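Local coordinates for protein benzoylformate decarboxylase (Mycobacterium smegmatis, PDB 4Q9D) that is an enzyme of the thiamine pyrophosphate-dependent family, built as four copies of the chain, and holds a magnesium ion, at residues Q101-R104 with E105-V108; V109-Y112 with L113-P116; A359-E362 with V363-N366; T506-L509 with E510-K514. One frame throughout, in Å; residues are numbered along the deposited sequence.

Interaction 1 of 4, residues Q101-R104 with E105-V108; sequences QQTR and EMSV
Thr-103 governs the turn into Glu-105, Met-106 and Ser-107 through three hydrogen bonds. Its OG1 accepts from Glu-105 N at 2.9 Å and its backbone O accepts from two amides, an ST motif. The donors at that carbonyl differ in approach: Met-106 N lies 3.1 Å from Thr-103 O, well above the carbonyl plane but with a nearly straight N-H (169°), whereas Ser-107 N, 3.0 Å from Thr-103 O, comes almost along the C=O axis with a bent bond (137°). A chi1 of 165° swings OG1 away from the backbone N of Thr-103 and toward the next peptide.

Water 1 bridges the ends of the turn, donating to Gln-102 O at 2.9 Å and lying 2.7 Å from Ser-107 OG.

Packing contact is looser. The Met-106 methyl rests against the end of the Gln-102 amide, CE 3.8 Å from Gln-102 OE1, while Gln-102 NE2 bonds to Tyr-112 O and to Tyr-281 O of a second subunit. Arg-104 runs extended to a salt bridge with Asp-165.

With both oxygens of Thr-103 engaged by backbone amides, the bend is fixed locally, while Gln-102 and Arg-104 also anchor it to neighbouring loops and subunits.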
loop_
_atom_site.group_PDB
_atom_site.type_symbol
_atom_site.label_atom_id
_atom_site.label_comp_id
_atom_site.label_asym_id
_atom_site.label_seq_id
_atom_site.Cartn_x
_atom_site.Cartn_y
_atom_site.Cartn_z
ATOM N N GLN B 101 9.498 17.513 2.248
ATOM C CA GLN B 101 8.239 17.207 2.912
ATOM C C GLN B 101 7.919 18.388 3.849
ATOM O O GLN B 101 8.826 19.137 4.228
ATOM C CB GLN B 101 8.428 15.896 3.684
ATOM C CG GLN B 101 7.322 15.540 4.668
ATOM C CD GLN B 101 5.995 15.227 3.985
ATOM O OE1 GLN B 101 5.271 16.130 3.541
ATOM N NE2 GLN B 101 5.638 13.945 3.963
ATOM N N GLN B 102 6.652 18.590 4.197
ATOM C CA GLN B 102 6.320 19.660 5.130
ATOM C C GLN B 102 7.003 19.456 6.486
ATOM O O GLN B 102 7.313 18.328 6.897
ATOM C CB GLN B 102 4.790 19.854 5.281
ATOM C CG GLN B 102 4.244 20.909 4.304
ATOM C CD GLN B 102 4.533 22.348 4.805
ATOM O OE1 GLN B 102 5.420 22.551 5.631
ATOM N NE2 GLN B 102 3.756 23.327 4.332
ATOM N N THR B 103 7.249 20.564 7.176
ATOM C CA THR B 103 7.948 20.538 8.452
ATOM C C THR B 103 7.222 19.639 9.460
ATOM O O THR B 103 5.982 19.583 9.485
ATOM C CB THR B 103 8.096 21.984 9.061
ATOM O OG1 THR B 103 8.463 21.853 10.420
ATOM C CG2 THR B 103 6.769 22.733 9.016
ATOM N N ARG B 104 7.989 18.933 10.286
ATOM C CA ARG B 104 7.392 18.161 11.374
ATOM C C ARG B 104 6.582 19.046 12.328
ATOM O O ARG B 104 5.740 18.533 13.083
ATOM C CB ARG B 104 8.472 17.402 12.167
ATOM C CG ARG B 104 9.327 16.474 11.332
ATOM C CD ARG B 104 10.284 15.684 12.212
ATOM N NE ARG B 104 11.239 14.945 11.394
ATOM C CZ ARG B 104 11.103 13.681 11.007
ATOM N NH1 ARG B 104 10.030 12.978 11.371
ATOM N NH2 ARG B 104 12.051 13.124 10.256
ATOM N N GLU B 105 6.818 20.366 12.297
ATOM C CA GLU B 105 6.115 21.282 13.215
ATOM C C GLU B 105 4.650 21.470 12.831
ATOM O O GLU B 105 3.880 21.966 13.626
ATOM C CB GLU B 105 6.768 22.679 13.244
ATOM C CG GLU B 105 8.262 22.666 13.463
ATOM C CD GLU B 105 8.603 22.794 14.931
ATOM O OE1 GLU B 105 9.732 22.439 15.316
ATOM O OE2 GLU B 105 7.727 23.245 15.702
ATOM N N MET B 106 4.271 21.144 11.596
ATOM C CA MET B 106 2.906 21.443 11.121
ATOM C C MET B 106 2.246 20.287 10.373
ATOM O O MET B 106 1.049 20.361 10.106
ATOM C CB MET B 106 2.925 22.596 10.104
ATOM C CG MET B 106 2.976 23.951 10.599
ATOM S SD MET B 106 2.360 25.120 9.355
ATOM C CE MET B 106 3.318 24.880 7.852
ATOM N N SER B 107 3.023 19.281 9.944
ATOM C CA SER B 107 2.506 18.281 8.993
ATOM C C SER B 107 1.241 17.550 9.502
ATOM O O SER B 107 0.387 17.153 8.714
ATOM C CB SER B 107 3.606 17.299 8.542
ATOM O OG SER B 107 4.098 16.503 9.620
ATOM N N VAL B 108 1.082 17.445 10.817
ATOM C CA VAL B 108 -0.082 16.750 11.381
ATOM C C VAL B 108 -1.425 17.355 10.928
ATOM O O VAL B 108 -2.404 16.631 10.839
ATOM C CB VAL B 108 -0.023 16.651 12.945
ATOM C CG1 VAL B 108 -0.283 18.006 13.592
ATOM C CG2 VAL B 108 -1.026 15.587 13.467
HETATM O O HOH W 1 6.565 16.115 8.698
HETATM O O HOH W 2 3.048 18.459 12.878
#

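Interaction 2 of 4, residues V109-Y112 with L113-P116; sequences VDPY and LNNP
The amide of Asn-114, the last residue of a type II beta turn that starts at Pro-111, has Pro-111 CD over one face and an edge given to Asp-110. Pro-111 CD stands almost directly above the amide carbon, 3.9 Å from Asn-114 CG. At the edge, Asn-114 ND2 donates to Asp-110 OD1 at 2.9 Å, and the acceptor lies in the amide plane. The carboxylate is turned 62° from that plane, and OD1 is met on its anti side, 27° off the carboxylate plane. Pro-116 approaches the same oxygen largely from out of the carboxylate plane, its CG 3.8 Å from Asp-110 OD1.

Asp-110 and Pro-116 thus flank the turn, whose defining bond joins Asn-114 N to Pro-111 O at 3.1 Å. Leu-113 occupies the third position with a positive phi of 63°, as this turn type requires. The Asp-110 to Asn-114 bond therefore adds a side-chain clasp across a turn already closed by its backbone.

Asp-110 has a stronger charged role outward: OD2 forms salt bridges with Arg-90 and Arg-304 of a second subunit, which would be expected to keep the carboxylate ionised. The Tyr-112 ring meets Tyr-281 of that subunit edge-to-face, so the tip of this loop forms part of a subunit interface.

Within the turn, Tyr-112 and Leu-113 lie side by side and point the same way, with Leu-113 CD1 3.8 Å from Tyr-112 CD2.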
loop_
_atom_site.group_PDB
_atom_site.type_symbol
_atom_site.label_atom_id
_atom_site.label_comp_id
_atom_site.label_asym_id
_atom_site.label_seq_id
_atom_site.Cartn_x
_atom_site.Cartn_y
_atom_site.Cartn_z
ATOM N N VAL B 109 -1.456 18.661 10.619
ATOM C CA VAL B 109 -2.696 19.322 10.233
ATOM C C VAL B 109 -2.889 19.255 8.710
ATOM O O VAL B 109 -3.819 19.845 8.165
ATOM C CB VAL B 109 -2.773 20.794 10.757
ATOM C CG1 VAL B 109 -2.365 20.861 12.279
ATOM C CG2 VAL B 109 -1.908 21.740 9.923
ATOM N N ASP B 110 -1.997 18.531 8.041
ATOM C CA ASP B 110 -2.036 18.391 6.580
ATOM C C ASP B 110 -2.005 19.745 5.879
ATOM O O ASP B 110 -2.932 20.107 5.180
ATOM C CB ASP B 110 -3.225 17.526 6.112
ATOM C CG ASP B 110 -3.118 17.124 4.623
ATOM O OD1 ASP B 110 -2.000 17.126 4.070
ATOM O OD2 ASP B 110 -4.148 16.831 3.997
ATOM N N PRO B 111 -0.929 20.520 6.095
ATOM C CA PRO B 111 -0.856 21.877 5.539
ATOM C C PRO B 111 -0.617 21.876 4.022
ATOM O O PRO B 111 -0.515 20.804 3.407
ATOM C CB PRO B 111 0.339 22.491 6.284
ATOM C CG PRO B 111 1.259 21.306 6.565
ATOM C CD PRO B 111 0.274 20.160 6.869
ATOM N N TYR B 112 -0.551 23.068 3.425
ATOM C CA TYR B 112 -0.382 23.212 1.970
ATOM C C TYR B 112 0.924 22.538 1.578
ATOM O O TYR B 112 1.950 22.728 2.260
ATOM C CB TYR B 112 -0.255 24.689 1.626
ATOM C CG TYR B 112 -0.479 25.103 0.182
ATOM C CD1 TYR B 112 -1.723 24.975 -0.413
ATOM C CD2 TYR B 112 0.537 25.707 -0.548
ATOM C CE1 TYR B 112 -1.959 25.422 -1.704
ATOM C CE2 TYR B 112 0.320 26.146 -1.852
ATOM C CZ TYR B 112 -0.929 26.006 -2.413
ATOM O OH TYR B 112 -1.174 26.471 -3.682
ATOM N N LEU B 113 0.875 21.774 0.483
ATOM C CA LEU B 113 2.042 21.063 -0.063
ATOM C C LEU B 113 2.639 20.010 0.872
ATOM O O LEU B 113 3.764 19.583 0.694
ATOM C CB LEU B 113 3.109 22.047 -0.539
ATOM C CG LEU B 113 2.699 22.693 -1.883
ATOM C CD1 LEU B 113 3.509 23.945 -2.156
ATOM C CD2 LEU B 113 2.799 21.709 -3.080
ATOM N N ASN B 114 1.876 19.600 1.876
ATOM C CA ASN B 114 2.196 18.388 2.631
ATOM C C ASN B 114 2.137 17.198 1.680
ATOM O O ASN B 114 1.400 17.222 0.693
ATOM C CB ASN B 114 1.158 18.191 3.731
ATOM C CG ASN B 114 1.541 17.140 4.731
ATOM O OD1 ASN B 114 2.710 17.006 5.095
ATOM N ND2 ASN B 114 0.536 16.409 5.239
ATOM N N ASN B 115 2.903 16.161 1.991
ATOM C CA ASN B 115 2.914 14.937 1.221
ATOM C C ASN B 115 2.547 13.784 2.171
ATOM O O ASN B 115 3.405 12.999 2.564
ATOM C CB ASN B 115 4.299 14.713 0.601
ATOM C CG ASN B 115 4.300 13.576 -0.432
ATOM O OD1 ASN B 115 3.238 13.074 -0.815
ATOM N ND2 ASN B 115 5.484 13.176 -0.885
ATOM N N PRO B 116 1.263 13.691 2.549
ATOM C CA PRO B 116 0.811 12.668 3.511
ATOM C C PRO B 116 0.976 11.253 2.976
ATOM O O PRO B 116 0.741 11.018 1.779
ATOM C CB PRO B 116 -0.684 12.999 3.738
ATOM C CG PRO B 116 -1.101 13.743 2.513
ATOM C CD PRO B 116 0.151 14.506 2.021
#

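Interaction 3 of 4, residues A359-E362 with V363-N366; sequences AVYE and VLSN
A chi1 of 68° tucks the hydroxyl of Ser-365 between its own backbone N and carbonyl carbon, from where OG turns back to donate to Glu-362 O at 2.7 Å. Glu-362, in contrast, is stretched out, CG opposite the backbone N (chi1 -179°), which carries its carboxylate away from the helix, where a water links it to the Asn-366 amide. Both settings belong to one alpha-helix, 357-367, packed against the parallel sheet that contains strand 428-433.

The evidence for regular helix is a run of four i to i+4 bonds, from Val-363 N to Ala-359 O through to Asn-366 N to Glu-362 O. The last acceptor carries two donors: Asn-366 N, 3.0 Å from Glu-362 O, comes nearly in line with the carbonyl, and Ser-365 OG comes from the side, tilted from the carbonyl plane. The Ser-365 hydroxyl thus donates its proton within its own helix.

Carboxylate and amide meet through solvent. Water 3 donates to Glu-362 OE2 at 2.9 Å and to Asn-366 OD1 at 2.8 Å, joining flat groups whose planes are 63° apart. The other carboxylate oxygen, OE1, is bonded to Ser-347 OG.

The inward side is mixed, aromatic and aliphatic, with the Tyr-361 hydroxyl bonded to Thr-381 and Thr-431. The Tyr-361 side chain is about 11 Å from the bound magnesium ion, and Leu-364 lies on Val-429 and Thr-431 of strand 428-433. Between Tyr-361 and Leu-364, a methyl sits over one face of the ring, Leu-364 CD1 being 4.2 Å from Tyr-361 CD1.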
loop_
_atom_site.group_PDB
_atom_site.type_symbol
_atom_site.label_atom_id
_atom_site.label_comp_id
_atom_site.label_asym_id
_atom_site.label_seq_id
_atom_site.Cartn_x
_atom_site.Cartn_y
_atom_site.Cartn_z
ATOM N N ALA B 359 15.733 5.950 -45.749
ATOM C CA ALA B 359 16.668 6.983 -46.202
ATOM C C ALA B 359 17.360 7.651 -45.023
ATOM O O ALA B 359 18.566 7.849 -45.040
ATOM C CB ALA B 359 15.938 8.042 -47.022
ATOM N N VAL B 360 16.581 8.022 -44.004
ATOM C CA VAL B 360 17.112 8.752 -42.851
ATOM C C VAL B 360 18.201 7.970 -42.141
ATOM O O VAL B 360 19.252 8.513 -41.826
ATOM C CB VAL B 360 15.999 9.065 -41.779
ATOM C CG1 VAL B 360 16.621 9.693 -40.527
ATOM C CG2 VAL B 360 14.927 9.945 -42.357
ATOM N N TYR B 361 17.936 6.694 -41.854
ATOM C CA TYR B 361 18.917 5.892 -41.115
ATOM C C TYR B 361 20.167 5.571 -41.925
ATOM O O TYR B 361 21.256 5.464 -41.364
ATOM C CB TYR B 361 18.291 4.625 -40.536
ATOM C CG TYR B 361 17.505 4.884 -39.265
ATOM C CD1 TYR B 361 18.073 4.663 -38.012
ATOM C CD2 TYR B 361 16.201 5.379 -39.320
ATOM C CE1 TYR B 361 17.344 4.934 -36.827
ATOM C CE2 TYR B 361 15.475 5.641 -38.159
ATOM C CZ TYR B 361 16.044 5.413 -36.922
ATOM O OH TYR B 361 15.285 5.662 -35.798
ATOM N N GLU B 362 20.033 5.454 -43.247
ATOM C CA GLU B 362 21.235 5.202 -44.059
ATOM C C GLU B 362 22.109 6.419 -44.066
ATOM O O GLU B 362 23.311 6.317 -43.877
ATOM C CB GLU B 362 20.922 4.815 -45.513
ATOM C CG GLU B 362 22.238 4.540 -46.270
ATOM C CD GLU B 362 22.047 4.191 -47.737
ATOM O OE1 GLU B 362 20.891 4.249 -48.240
ATOM O OE2 GLU B 362 23.070 3.876 -48.382
ATOM N N VAL B 363 21.513 7.595 -44.254
ATOM C CA VAL B 363 22.300 8.819 -44.115
ATOM C C VAL B 363 22.999 8.898 -42.754
ATOM O O VAL B 363 24.161 9.289 -42.662
ATOM C CB VAL B 363 21.449 10.082 -44.299
ATOM C CG1 VAL B 363 22.292 11.312 -44.013
ATOM C CG2 VAL B 363 20.870 10.126 -45.717
ATOM N N LEU B 364 22.298 8.527 -41.684
ATOM C CA LEU B 364 22.918 8.559 -40.345
ATOM C C LEU B 364 24.113 7.614 -40.272
ATOM O O LEU B 364 25.177 7.962 -39.730
ATOM C CB LEU B 364 21.910 8.138 -39.275
ATOM C CG LEU B 364 20.960 9.162 -38.694
ATOM C CD1 LEU B 364 20.035 8.386 -37.762
ATOM C CD2 LEU B 364 21.757 10.197 -37.909
ATOM N N SER B 365 23.945 6.408 -40.816
ATOM C CA SER B 365 25.049 5.441 -40.766
ATOM C C SER B 365 26.264 5.925 -41.560
ATOM O O SER B 365 27.410 5.632 -41.201
ATOM C CB SER B 365 24.617 4.069 -41.271
ATOM O OG SER B 365 24.350 4.134 -42.653
ATOM N N ASN B 366 26.033 6.684 -42.623
ATOM C CA ASN B 366 27.182 7.232 -43.368
ATOM C C ASN B 366 27.986 8.251 -42.580
ATOM O O ASN B 366 29.195 8.384 -42.796
ATOM C CB ASN B 366 26.729 7.877 -44.677
ATOM C CG ASN B 366 26.160 6.872 -45.648
ATOM O OD1 ASN B 366 26.490 5.687 -45.601
ATOM N ND2 ASN B 366 25.278 7.337 -46.522
HETATM O O HOH W 3 25.447 3.348 -46.735
#

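Interaction 4 of 4, residues T506-L509 with E510-K514; sequences TDML and EAELK
Leu-509 overlaps Leu-513 one helical turn on: the two side chains lie side by side and point the same way, with Leu-509 CD1 3.9 Å from Leu-513 CD1. Their side of the helix is the buried one, since Leu-509 packs on Val-527 and Leu-513 on Leu-525 of strand 523-528. The helix is 506-518, the crossover of a beta-alpha-beta unit between strands 499-502 and 523-528.

The amides of Glu-510 to Leu-513 donate to the carbonyls four residues earlier, which establishes the alpha-helical spacing. The tightest of these bonds is Glu-512 N to Met-508 O at 2.8 Å. Met-508, extended beyond CG, lies alongside Glu-512, their CG atoms 4.0 Å apart. Glu-512 bends about its CB-CG bond, and its OE2 stays 3.9 Å from Met-508 CE, so the methyl skirts a carboxylate oxygen.

The outer side is charged. Glu-510, its CG opposite the backbone N (chi1 177°), reaches Lys-514, whose NZ lies 2.8 Å from Glu-510 OE2 in a salt bridge that enters 37° above the carboxylate plane. Water 4 donates to Asp-507 O at 2.8 Å and, weakly, to Glu-510 OE1. Two like charges are near here, Asp-507 OD1 being 4.5 Å from Glu-510 OE1.

The acids sit in the first turns of the helix, where the helix dipole is expected to favour negative charge, and Lys-514 should offset part of their mutual repulsion. The chemistry is thus divided by side: leucines toward the sheet and helix 357-367, Asp-507, Glu-510 and Lys-514 on the outer side, and Glu-512 at the border.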
loop_
_atom_site.group_PDB
_atom_site.type_symbol
_atom_site.label_atom_id
_atom_site.label_comp_id
_atom_site.label_asym_id
_atom_site.label_seq_id
_atom_site.Cartn_x
_atom_site.Cartn_y
_atom_site.Cartn_z
ATOM N N THR B 506 18.013 14.279 -48.463
ATOM C CA THR B 506 19.112 13.501 -47.914
ATOM C C THR B 506 20.427 14.269 -47.977
ATOM O O THR B 506 21.264 14.135 -47.073
ATOM C CB THR B 506 19.239 12.129 -48.597
ATOM O OG1 THR B 506 19.300 12.302 -50.021
ATOM C CG2 THR B 506 18.038 11.260 -48.244
ATOM N N ASP B 507 20.625 15.085 -49.016
ATOM C CA ASP B 507 21.855 15.894 -49.056
ATOM C C ASP B 507 21.920 16.867 -47.888
ATOM O O ASP B 507 22.972 17.043 -47.275
ATOM C CB ASP B 507 21.970 16.736 -50.327
ATOM C CG ASP B 507 22.243 15.895 -51.579
ATOM O OD1 ASP B 507 23.009 14.906 -51.505
ATOM O OD2 ASP B 507 21.683 16.243 -52.638
ATOM N N MET B 508 20.818 17.566 -47.656
ATOM C CA MET B 508 20.769 18.560 -46.578
ATOM C C MET B 508 20.926 17.869 -45.222
ATOM O O MET B 508 21.676 18.336 -44.364
ATOM C CB MET B 508 19.471 19.349 -46.641
ATOM C CG MET B 508 19.511 20.564 -45.743
ATOM S SD MET B 508 18.051 21.576 -45.898
ATOM C CE MET B 508 18.175 22.491 -44.337
ATOM N N LEU B 509 20.262 16.728 -45.057
ATOM C CA LEU B 509 20.406 15.927 -43.837
ATOM C C LEU B 509 21.870 15.611 -43.565
ATOM O O LEU B 509 22.394 15.777 -42.444
ATOM C CB LEU B 509 19.570 14.632 -43.933
ATOM C CG LEU B 509 19.705 13.674 -42.734
ATOM C CD1 LEU B 509 19.352 14.389 -41.405
ATOM C CD2 LEU B 509 18.796 12.483 -42.957
ATOM N N GLU B 510 22.563 15.188 -44.605
ATOM C CA GLU B 510 23.949 14.787 -44.436
ATOM C C GLU B 510 24.783 15.979 -44.048
ATOM O O GLU B 510 25.652 15.895 -43.159
ATOM C CB GLU B 510 24.480 14.178 -45.735
ATOM C CG GLU B 510 25.940 13.790 -45.704
ATOM C CD GLU B 510 26.497 13.544 -47.119
ATOM O OE1 GLU B 510 25.718 13.580 -48.104
ATOM O OE2 GLU B 510 27.715 13.323 -47.244
ATOM N N ALA B 511 24.531 17.098 -44.719
ATOM C CA ALA B 511 25.337 18.284 -44.473
ATOM C C ALA B 511 25.061 18.847 -43.078
ATOM O O ALA B 511 25.979 19.270 -42.374
ATOM C CB ALA B 511 25.075 19.350 -45.553
ATOM N N GLU B 512 23.791 18.884 -42.685
ATOM C CA GLU B 512 23.434 19.420 -41.358
ATOM C C GLU B 512 23.968 18.505 -40.249
ATOM O O GLU B 512 24.363 18.977 -39.177
ATOM C CB GLU B 512 21.919 19.594 -41.256
ATOM C CG GLU B 512 21.379 20.686 -42.177
ATOM C CD GLU B 512 21.828 22.090 -41.759
ATOM O OE1 GLU B 512 22.404 22.247 -40.662
ATOM O OE2 GLU B 512 21.575 23.043 -42.523
ATOM N N LEU B 513 23.989 17.199 -40.528
ATOM C CA LEU B 513 24.542 16.216 -39.605
ATOM C C LEU B 513 26.021 16.469 -39.362
ATOM O O LEU B 513 26.479 16.482 -38.206
ATOM C CB LEU B 513 24.297 14.777 -40.112
ATOM C CG LEU B 513 22.959 14.136 -39.695
ATOM C CD1 LEU B 513 22.705 12.766 -40.397
ATOM C CD2 LEU B 513 22.903 14.003 -38.152
ATOM N N LYS B 514 26.767 16.696 -40.446
ATOM C CA LYS B 514 28.189 16.998 -40.325
ATOM C C LYS B 514 28.415 18.292 -39.569
ATOM O O LYS B 514 29.314 18.388 -38.749
ATOM C CB LYS B 514 28.852 17.098 -41.694
ATOM C CG LYS B 514 28.934 15.763 -42.451
ATOM C CD LYS B 514 29.533 15.959 -43.874
ATOM C CE LYS B 514 29.611 14.618 -44.626
ATOM N NZ LYS B 514 29.825 14.779 -46.104
HETATM O O HOH W 4 25.493 16.562 -48.338
#

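How the interactions relate
Leaving strand 95-101, the chain makes the turn of interaction 1 and then, without a gap, that of interaction 2. Each closes a short local loop, and neither nests in nor crosses the other, yet they touch: Gln-101 NE2 is 2.8 Å from Asn-115 O, a probable hydrogen bond that brings the end of the 109-116 segment back beside the end of strand 95-101. Both reach a second subunit. Interactions 3 and 4 follow in series on helices 357-367 and 506-518, which pack together through Val-363 CG1 on Leu-509 CG (3.7 Å) and so join two parts of the chain distant in sequence. The two pairs stand apart, with the centres of interactions 1 and 3 about 56 Å from each other.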